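PDB 3TG9: penicillin-binding protein from Bacillus halodurans, which is probably a penicillin-binding protein of the serine beta-lactamase family, with a likely role in binding beta-lactams or cell-wall peptides. Local coordinates for residues His99-Phe107 with Phe133-Phe144; Lys73-Ser81 with Asn90-Thr98. All blocks are in the same frame, centred on the assembly; numbering follows the deposited sequence.

Interaction 1: His99-Phe107 with Phe133-Phe144; sequences HTSGVPDYF and FLPLFQHAPMKF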
loop_
_atom_site.group_PDB
_atom_site.type_symbol
_atom_site.label_atom_id
_atom_site.label_comp_id
_atom_site.label_asym_id
_atom_site.label_seq_id
_atom_site.Cartn_x
_atom_site.Cartn_y
_atom_site.Cartn_z
ATOM N N HIS B 99 31.060 1.967 7.777
ATOM C CA HIS B 99 30.289 1.662 8.979
ATOM C C HIS B 99 31.146 1.767 10.226
ATOM O O HIS B 99 31.035 0.937 11.128
ATOM C CB HIS B 99 29.704 0.250 8.915
ATOM C CG HIS B 99 28.685 0.063 7.833
ATOM N ND1 HIS B 99 27.426 0.616 7.889
ATOM C CD2 HIS B 99 28.743 -0.634 6.673
ATOM C CE1 HIS B 99 26.750 0.275 6.812
ATOM N NE2 HIS B 99 27.525 -0.482 6.053
ATOM N N THR B 100 32.000 2.780 10.283
ATOM C CA THR B 100 32.834 2.990 11.463
ATOM C C THR B 100 32.622 4.384 12.048
ATOM O O THR B 100 33.427 4.853 12.851
ATOM C CB THR B 100 34.327 2.790 11.133
ATOM O OG1 THR B 100 34.687 3.620 10.022
ATOM C CG2 THR B 100 34.611 1.331 10.778
ATOM N N SER B 101 31.525 5.031 11.652
ATOM C CA SER B 101 31.259 6.425 12.004
ATOM C C SER B 101 30.824 6.644 13.448
ATOM O O SER B 101 31.009 7.730 13.996
ATOM C CB SER B 101 30.179 6.999 11.091
ATOM O OG SER B 101 28.899 6.532 11.484
ATOM N N GLY B 102 30.220 5.624 14.046
ATOM C CA GLY B 102 29.699 5.734 15.395
ATOM C C GLY B 102 28.375 6.470 15.544
ATOM O O GLY B 102 27.850 6.562 16.651
ATOM N N VAL B 103 27.831 7.000 14.449
ATOM C CA VAL B 103 26.548 7.708 14.511
ATOM C C VAL B 103 25.437 6.819 15.070
ATOM O O VAL B 103 25.513 5.592 14.976
ATOM C CB VAL B 103 26.107 8.248 13.126
ATOM C CG1 VAL B 103 27.115 9.248 12.605
ATOM C CG2 VAL B 103 25.909 7.108 12.133
ATOM N N PRO B 104 24.401 7.433 15.667
ATOM C CA PRO B 104 23.240 6.645 16.090
ATOM C C PRO B 104 22.466 6.197 14.856
ATOM O O PRO B 104 22.488 6.885 13.835
ATOM C CB PRO B 104 22.411 7.645 16.889
ATOM C CG PRO B 104 22.769 8.976 16.315
ATOM C CD PRO B 104 24.202 8.878 15.871
ATOM N N ASP B 105 21.798 5.053 14.954
ATOM C CA ASP B 105 21.051 4.477 13.842
ATOM C C ASP B 105 19.568 4.613 14.160
ATOM O O ASP B 105 19.196 4.729 15.327
ATOM C CB ASP B 105 21.422 3.000 13.724
ATOM C CG ASP B 105 21.154 2.425 12.343
ATOM O OD1 ASP B 105 20.373 3.026 11.569
ATOM O OD2 ASP B 105 21.742 1.360 12.046
ATOM N N TYR B 106 18.712 4.611 13.143
ATOM C CA TYR B 106 17.277 4.549 13.409
ATOM C C TYR B 106 16.816 3.092 13.441
ATOM O O TYR B 106 15.700 2.789 13.860
ATOM C CB TYR B 106 16.482 5.368 12.389
ATOM C CG TYR B 106 16.451 4.793 10.984
ATOM C CD1 TYR B 106 15.357 4.059 10.536
ATOM C CD2 TYR B 106 17.503 5.000 10.105
ATOM C CE1 TYR B 106 15.313 3.538 9.250
ATOM C CE2 TYR B 106 17.470 4.481 8.816
ATOM C CZ TYR B 106 16.374 3.750 8.397
ATOM O OH TYR B 106 16.344 3.235 7.121
ATOM N N PHE B 107 17.700 2.196 13.013
ATOM C CA PHE B 107 17.411 0.765 12.959
ATOM C C PHE B 107 18.708 -0.023 13.123
ATOM O O PHE B 107 19.379 -0.367 12.140
ATOM C CB PHE B 107 16.710 0.397 11.636
ATOM C CG PHE B 107 16.212 -1.027 11.583
ATOM C CD1 PHE B 107 15.258 -1.475 12.480
ATOM C CD2 PHE B 107 16.687 -1.914 10.627
ATOM C CE1 PHE B 107 14.799 -2.785 12.437
ATOM C CE2 PHE B 107 16.230 -3.225 10.579
ATOM C CZ PHE B 107 15.285 -3.656 11.486
ATOM N N PHE B 133 14.266 11.068 7.176
ATOM C CA PHE B 133 14.819 10.113 8.129
ATOM C C PHE B 133 15.565 10.800 9.271
ATOM O O PHE B 133 15.726 10.219 10.341
ATOM C CB PHE B 133 15.744 9.115 7.424
ATOM C CG PHE B 133 15.030 8.176 6.479
ATOM C CD1 PHE B 133 14.825 6.847 6.827
ATOM C CD2 PHE B 133 14.574 8.618 5.246
ATOM C CE1 PHE B 133 14.180 5.977 5.965
ATOM C CE2 PHE B 133 13.920 7.755 4.381
ATOM C CZ PHE B 133 13.720 6.432 4.743
ATOM N N LEU B 134 16.024 12.027 9.044
ATOM C CA LEU B 134 16.881 12.721 10.015
ATOM C C LEU B 134 16.336 12.748 11.447
ATOM O O LEU B 134 17.058 12.404 12.391
ATOM C CB LEU B 134 17.187 14.147 9.549
ATOM C CG LEU B 134 18.353 14.276 8.578
ATOM C CD1 LEU B 134 18.320 15.641 7.905
ATOM C CD2 LEU B 134 19.699 14.009 9.284
ATOM N N PRO B 135 15.066 13.160 11.616
ATOM C CA PRO B 135 14.506 13.241 12.968
ATOM C C PRO B 135 14.565 11.904 13.696
ATOM O O PRO B 135 14.586 11.891 14.927
ATOM C CB PRO B 135 13.045 13.625 12.722
ATOM C CG PRO B 135 13.044 14.293 11.402
ATOM C CD PRO B 135 14.089 13.577 10.594
ATOM N N LEU B 136 14.599 10.804 12.948
ATOM C CA LEU B 136 14.561 9.460 13.532
ATOM C C LEU B 136 15.842 9.061 14.263
ATOM O O LEU B 136 15.877 8.024 14.934
ATOM C CB LEU B 136 14.253 8.409 12.455
ATOM C CG LEU B 136 12.951 8.564 11.665
ATOM C CD1 LEU B 136 12.789 7.424 10.671
ATOM C CD2 LEU B 136 11.752 8.638 12.609
ATOM N N PHE B 137 16.894 9.865 14.138
ATOM C CA PHE B 137 18.169 9.497 14.755
ATOM C C PHE B 137 19.103 10.669 15.065
ATOM O O PHE B 137 20.001 10.538 15.902
ATOM C CB PHE B 137 18.895 8.473 13.878
ATOM C CG PHE B 137 19.375 9.023 12.559
ATOM C CD1 PHE B 137 20.676 9.494 12.417
ATOM C CD2 PHE B 137 18.536 9.045 11.451
ATOM C CE1 PHE B 137 21.127 9.993 11.194
ATOM C CE2 PHE B 137 18.981 9.540 10.223
ATOM C CZ PHE B 137 20.273 10.014 10.095
ATOM N N GLN B 138 18.889 11.801 14.397
ATOM C CA GLN B 138 19.847 12.906 14.431
ATOM C C GLN B 138 20.090 13.461 15.830
ATOM O O GLN B 138 21.138 14.036 16.088
ATOM C CB GLN B 138 19.421 14.034 13.487
ATOM C CG GLN B 138 18.378 14.973 14.071
ATOM C CD GLN B 138 17.881 15.988 13.062
ATOM O OE1 GLN B 138 16.677 16.112 12.837
ATOM N NE2 GLN B 138 18.804 16.716 12.447
ATOM N N HIS B 139 19.124 13.288 16.728
ATOM C CA HIS B 139 19.229 13.834 18.084
ATOM C C HIS B 139 19.731 12.812 19.094
ATOM O O HIS B 139 19.891 13.124 20.280
ATOM C CB HIS B 139 17.880 14.375 18.556
ATOM C CG HIS B 139 17.368 15.521 17.741
ATOM N ND1 HIS B 139 18.093 16.679 17.549
ATOM C CD2 HIS B 139 16.198 15.694 17.083
ATOM C CE1 HIS B 139 17.394 17.511 16.797
ATOM N NE2 HIS B 139 16.241 16.938 16.499
ATOM N N ALA B 140 19.968 11.590 18.633
ATOM C CA ALA B 140 20.442 10.541 19.523
ATOM C C ALA B 140 21.962 10.631 19.678
ATOM O O ALA B 140 22.651 11.150 18.797
ATOM C CB ALA B 140 20.019 9.167 19.009
ATOM N N PRO B 141 22.482 10.143 20.816
ATOM C CA PRO B 141 23.911 10.193 21.134
ATOM C C PRO B 141 24.751 9.284 20.248
ATOM O O PRO B 141 24.330 8.179 19.896
ATOM C CB PRO B 141 23.951 9.675 22.576
ATOM C CG PRO B 141 22.707 8.851 22.698
ATOM C CD PRO B 141 21.704 9.673 21.974
ATOM N N MET B 142 25.944 9.746 19.899
ATOM C CA MET B 142 26.861 8.914 19.143
ATOM C C MET B 142 27.100 7.633 19.933
ATOM O O MET B 142 27.034 7.637 21.160
ATOM C CB MET B 142 28.171 9.650 18.889
ATOM C CG MET B 142 28.712 9.450 17.481
ATOM S SD MET B 142 28.222 10.764 16.344
ATOM C CE MET B 142 26.535 11.079 16.837
ATOM N N LYS B 143 27.348 6.535 19.232
ATOM C CA LYS B 143 27.505 5.244 19.889
ATOM C C LYS B 143 28.961 5.027 20.285
ATOM O O LYS B 143 29.264 4.293 21.226
ATOM C CB LYS B 143 27.014 4.117 18.976
ATOM C CG LYS B 143 25.614 4.354 18.416
ATOM C CD LYS B 143 24.543 4.327 19.512
ATOM C CE LYS B 143 24.444 2.945 20.160
ATOM N NZ LYS B 143 23.420 2.887 21.247
ATOM N N PHE B 144 29.860 5.679 19.561
ATOM C CA PHE B 144 31.281 5.575 19.845
ATOM C C PHE B 144 32.071 6.576 19.013
ATOM O O PHE B 144 31.528 7.187 18.089
ATOM C CB PHE B 144 31.787 4.142 19.617
ATOM C CG PHE B 144 31.531 3.607 18.232
ATOM C CD1 PHE B 144 32.380 3.920 17.185
ATOM C CD2 PHE B 144 30.457 2.769 17.987
ATOM C CE1 PHE B 144 32.152 3.420 15.912
ATOM C CE2 PHE B 144 30.223 2.262 16.720
ATOM C CZ PHE B 144 31.070 2.589 15.680
#
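T100 O comes to the edge of the F144 ring, near its plane, and G102 then sits on the ring itself: G102 CA is 3.5 Å from the F144 ring centroid and 15° off the ring normal, a CH-pi contact over the face. With chi1 of 57°, F144 CG lies between its own backbone N and carbonyl carbon, which lays one ring face against G102 CA. On its carbonyl side, G102 O accepts a short, nearly straight bond from K143 N (2.6 Å). V103 lays CG1 alongside the sulfur of M142. Bent at chi2 and chi3, the M142 chain carries on to P104, where CE presses on P104 CD at 3.3 Å, tighter than usual van der Waals contact. The other ring carbons of P104 meet the turn F137-A140: CB rests 3.5 Å from A140 CB, and CG lies 3.2 Å from F137 O. Both segments belong to the one long connection between helices 93-98 and 155-168 in the helical part of the beta-lactamase-like fold. D105 faces away from 133-144; its OD1 accepts from F107 N, an Asx turn, and from A155 N, while OD2 accepts from N154 N. Y106 points back: F133 directs its edge at the Y106 ring in an offset edge-to-face pair, centroids 5.5 Å apart and planes at 63°. Y106 OH is hydrogen-bonded to OD2 of D227.

Interaction 2: Lys73-Ser81 with Asn90-Thr98; sequences KLSFDTPLS and NVTIHHLLT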
loop_
_atom_site.group_PDB
_atom_site.type_symbol
_atom_site.label_atom_id
_atom_site.label_comp_id
_atom_site.label_asym_id
_atom_site.label_seq_id
_atom_site.Cartn_x
_atom_site.Cartn_y
_atom_site.Cartn_z
ATOM N N LYS B 73 34.833 16.801 -6.443
ATOM C CA LYS B 73 33.855 17.618 -5.731
ATOM C C LYS B 73 33.816 17.251 -4.257
ATOM O O LYS B 73 33.095 17.869 -3.475
ATOM C CB LYS B 73 32.465 17.442 -6.337
ATOM C CG LYS B 73 32.361 17.847 -7.796
ATOM C CD LYS B 73 32.258 19.358 -7.953
ATOM C CE LYS B 73 30.963 19.889 -7.342
ATOM N NZ LYS B 73 30.729 21.317 -7.677
ATOM N N LEU B 74 34.603 16.248 -3.877
ATOM C CA LEU B 74 34.523 15.674 -2.539
ATOM C C LEU B 74 35.694 14.720 -2.308
ATOM O O LEU B 74 36.267 14.207 -3.265
ATOM C CB LEU B 74 33.206 14.914 -2.401
ATOM C CG LEU B 74 32.912 14.043 -1.186
ATOM C CD1 LEU B 74 32.504 14.887 0.024
ATOM C CD2 LEU B 74 31.811 13.061 -1.546
ATOM N N SER B 75 36.039 14.485 -1.043
ATOM C CA SER B 75 37.106 13.545 -0.691
ATOM C C SER B 75 36.698 12.636 0.475
ATOM O O SER B 75 35.792 12.965 1.234
ATOM C CB SER B 75 38.393 14.298 -0.342
ATOM O OG SER B 75 38.416 14.666 1.026
ATOM N N PHE B 76 37.371 11.495 0.619
ATOM C CA PHE B 76 37.005 10.522 1.645
ATOM C C PHE B 76 37.366 10.987 3.053
ATOM O O PHE B 76 36.951 10.377 4.044
ATOM C CB PHE B 76 37.642 9.158 1.361
ATOM C CG PHE B 76 37.237 8.559 0.040
ATOM C CD1 PHE B 76 35.909 8.309 -0.247
ATOM C CD2 PHE B 76 38.192 8.227 -0.906
ATOM C CE1 PHE B 76 35.539 7.750 -1.461
ATOM C CE2 PHE B 76 37.831 7.670 -2.121
ATOM C CZ PHE B 76 36.503 7.430 -2.395
ATOM N N ASP B 77 38.137 12.069 3.136
ATOM C CA ASP B 77 38.550 12.637 4.422
ATOM C C ASP B 77 37.659 13.799 4.828
ATOM O O ASP B 77 37.705 14.271 5.968
ATOM C CB ASP B 77 39.999 13.115 4.351
ATOM C CG ASP B 77 40.982 11.974 4.359
ATOM O OD1 ASP B 77 40.690 10.953 5.025
ATOM O OD2 ASP B 77 42.042 12.094 3.703
ATOM N N THR B 78 36.863 14.265 3.873
ATOM C CA THR B 78 35.951 15.371 4.099
ATOM C C THR B 78 35.089 15.079 5.316
ATOM O O THR B 78 34.526 13.995 5.428
ATOM C CB THR B 78 35.049 15.581 2.876
ATOM O OG1 THR B 78 35.865 15.644 1.696
ATOM C CG2 THR B 78 34.237 16.859 3.013
ATOM N N PRO B 79 35.005 16.042 6.247
ATOM C CA PRO B 79 34.152 15.901 7.430
ATOM C C PRO B 79 32.687 16.061 7.059
ATOM O O PRO B 79 32.361 16.819 6.149
ATOM C CB PRO B 79 34.591 17.067 8.326
ATOM C CG PRO B 79 35.921 17.503 7.787
ATOM C CD PRO B 79 35.840 17.252 6.315
ATOM N N LEU B 80 31.817 15.355 7.769
ATOM C CA LEU B 80 30.386 15.410 7.503
ATOM C C LEU B 80 29.824 16.810 7.780
ATOM O O LEU B 80 28.839 17.229 7.177
ATOM C CB LEU B 80 29.662 14.361 8.346
ATOM C CG LEU B 80 28.223 14.018 7.970
ATOM C CD1 LEU B 80 28.148 13.576 6.527
ATOM C CD2 LEU B 80 27.705 12.930 8.881
ATOM N N SER B 81 30.461 17.529 8.695
ATOM C CA SER B 81 30.079 18.900 9.011
ATOM C C SER B 81 30.208 19.807 7.792
ATOM O O SER B 81 29.478 20.786 7.655
ATOM C CB SER B 81 30.965 19.436 10.130
ATOM O OG SER B 81 32.334 19.320 9.770
ATOM N N ASN B 90 33.389 14.957 14.178
ATOM C CA ASN B 90 34.545 14.209 13.688
ATOM C C ASN B 90 34.213 13.104 12.696
ATOM O O ASN B 90 35.103 12.387 12.231
ATOM C CB ASN B 90 35.375 13.662 14.852
ATOM C CG ASN B 90 36.081 14.759 15.617
ATOM O OD1 ASN B 90 35.780 15.007 16.780
ATOM N ND2 ASN B 90 37.007 15.441 14.954
ATOM N N VAL B 91 32.934 12.972 12.360
ATOM C CA VAL B 91 32.541 11.975 11.374
ATOM C C VAL B 91 32.945 12.402 9.960
ATOM O O VAL B 91 32.799 13.563 9.573
ATOM C CB VAL B 91 31.042 11.628 11.458
ATOM C CG1 VAL B 91 30.624 10.796 10.255
ATOM C CG2 VAL B 91 30.759 10.879 12.753
ATOM N N THR B 92 33.484 11.448 9.212
ATOM C CA THR B 92 34.001 11.699 7.885
ATOM C C THR B 92 33.284 10.771 6.914
ATOM O O THR B 92 32.697 9.764 7.324
ATOM C CB THR B 92 35.506 11.388 7.826
ATOM O OG1 THR B 92 35.709 9.991 8.068
ATOM C CG2 THR B 92 36.271 12.191 8.878
ATOM N N ILE B 93 33.334 11.119 5.631
ATOM C CA ILE B 93 32.741 10.314 4.580
ATOM C C ILE B 93 33.179 8.864 4.716
ATOM O O ILE B 93 32.357 7.947 4.706
ATOM C CB ILE B 93 33.173 10.836 3.196
ATOM C CG1 ILE B 93 32.707 12.284 2.997
ATOM C CG2 ILE B 93 32.674 9.921 2.091
ATOM C CD1 ILE B 93 31.219 12.495 3.229
ATOM N N HIS B 94 34.486 8.667 4.847
ATOM C CA HIS B 94 35.073 7.337 4.931
ATOM C C HIS B 94 34.533 6.529 6.122
ATOM O O HIS B 94 34.376 5.311 6.031
ATOM C CB HIS B 94 36.603 7.438 4.966
ATOM C CG HIS B 94 37.281 6.183 5.416
ATOM N ND1 HIS B 94 37.775 5.244 4.532
ATOM C CD2 HIS B 94 37.539 5.705 6.655
ATOM C CE1 HIS B 94 38.310 4.244 5.213
ATOM N NE2 HIS B 94 38.172 4.496 6.502
ATOM N N HIS B 95 34.244 7.197 7.233
ATOM C CA HIS B 95 33.645 6.509 8.375
ATOM C C HIS B 95 32.279 5.940 8.011
ATOM O O HIS B 95 31.949 4.803 8.348
ATOM C CB HIS B 95 33.498 7.451 9.570
ATOM C CG HIS B 95 34.802 7.859 10.184
ATOM N ND1 HIS B 95 35.037 9.135 10.655
ATOM C CD2 HIS B 95 35.944 7.164 10.396
ATOM C CE1 HIS B 95 36.266 9.204 11.135
ATOM N NE2 HIS B 95 36.839 8.023 10.989
ATOM N N LEU B 96 31.486 6.749 7.321
ATOM C CA LEU B 96 30.147 6.351 6.908
ATOM C C LEU B 96 30.194 5.183 5.922
ATOM O O LEU B 96 29.428 4.227 6.053
ATOM C CB LEU B 96 29.416 7.548 6.298
ATOM C CG LEU B 96 29.294 8.745 7.250
ATOM C CD1 LEU B 96 29.006 10.040 6.511
ATOM C CD2 LEU B 96 28.241 8.484 8.310
ATOM N N LEU B 97 31.116 5.258 4.961
ATOM C CA LEU B 97 31.239 4.264 3.893
ATOM C C LEU B 97 31.607 2.875 4.397
ATOM O O LEU B 97 31.311 1.866 3.743
ATOM C CB LEU B 97 32.293 4.708 2.875
ATOM C CG LEU B 97 31.919 5.814 1.898
ATOM C CD1 LEU B 97 33.167 6.429 1.290
ATOM C CD2 LEU B 97 31.006 5.267 0.814
ATOM N N THR B 98 32.278 2.828 5.541
ATOM C CA THR B 98 32.764 1.570 6.086
ATOM C C THR B 98 32.055 1.182 7.377
ATOM O O THR B 98 32.405 0.184 8.000
ATOM C CB THR B 98 34.282 1.628 6.356
ATOM O OG1 THR B 98 34.567 2.725 7.233
ATOM C CG2 THR B 98 35.054 1.812 5.053
HETATM O O HOH W 1 38.948 9.461 6.981
#
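I93 N and H94 N, two amides of the opening turn of helix 93-98, are taken by carbonyls from a separate loop. I93 N donates to T78 O at 3.1 Å, nearly in line with the carbonyl, and H94 N donates to F76 O at 3.1 Å with a more bent angle of 144°. This is the start of the helix that precedes the long 99-154 connection in the helical part of the beta-lactamase-like fold. A capping box completes the helix start: H95 N donates to T92 OG1, and T92 N returns a bond to H95 ND1. Just upstream, P79 and T92 form a single antiparallel bridge as a non-hydrogen-bonded pair, flanked by the I93 N to T78 O bond and by L80 N, which donates to V91 O at 2.7 Å.

Apolar contact is made by aliphatic methyls and the F76 ring. L80, its CG anti to the backbone N (chi1 -165°), sets CD2 beside V91 CG1 while CD1 meets L96 CD1 at 3.6 Å, these two leucines crossing at about a right angle. F76 also crosses L97 nearly at right angles, with L97 CD1 3.7 Å from F76 CD1; I93 CG2 approaches the F76 ring at its edge. Helix 252-258 touches F76 as well, through Y254 and K257. At the polar rim, a water donates to D77 OD1 at 3.0 Å and has a weak hydrogen bond with T92 OG1 at 3.5 Å.

In the fold
Leaving helix 58-70, the chain enters 73-81, and interaction 2 closes a short loop when it returns as 90-98, with eight residues between the segments. Helix 93-98 ends, H99 turns the chain in a Schellman motif, and interaction 1 begins; it closes a longer loop, with 25 residues between its segments, before helix 155-168. The two contacts are in series, neither nested nor crossed, with centres about 15 Å apart. They touch at the junction: T100 N probably bonds to H95 O, and S101 packs on H95 and L96. Helix 155-168 is common to both, meeting L80, L96 and L97 from one and F133 and F137 from the other.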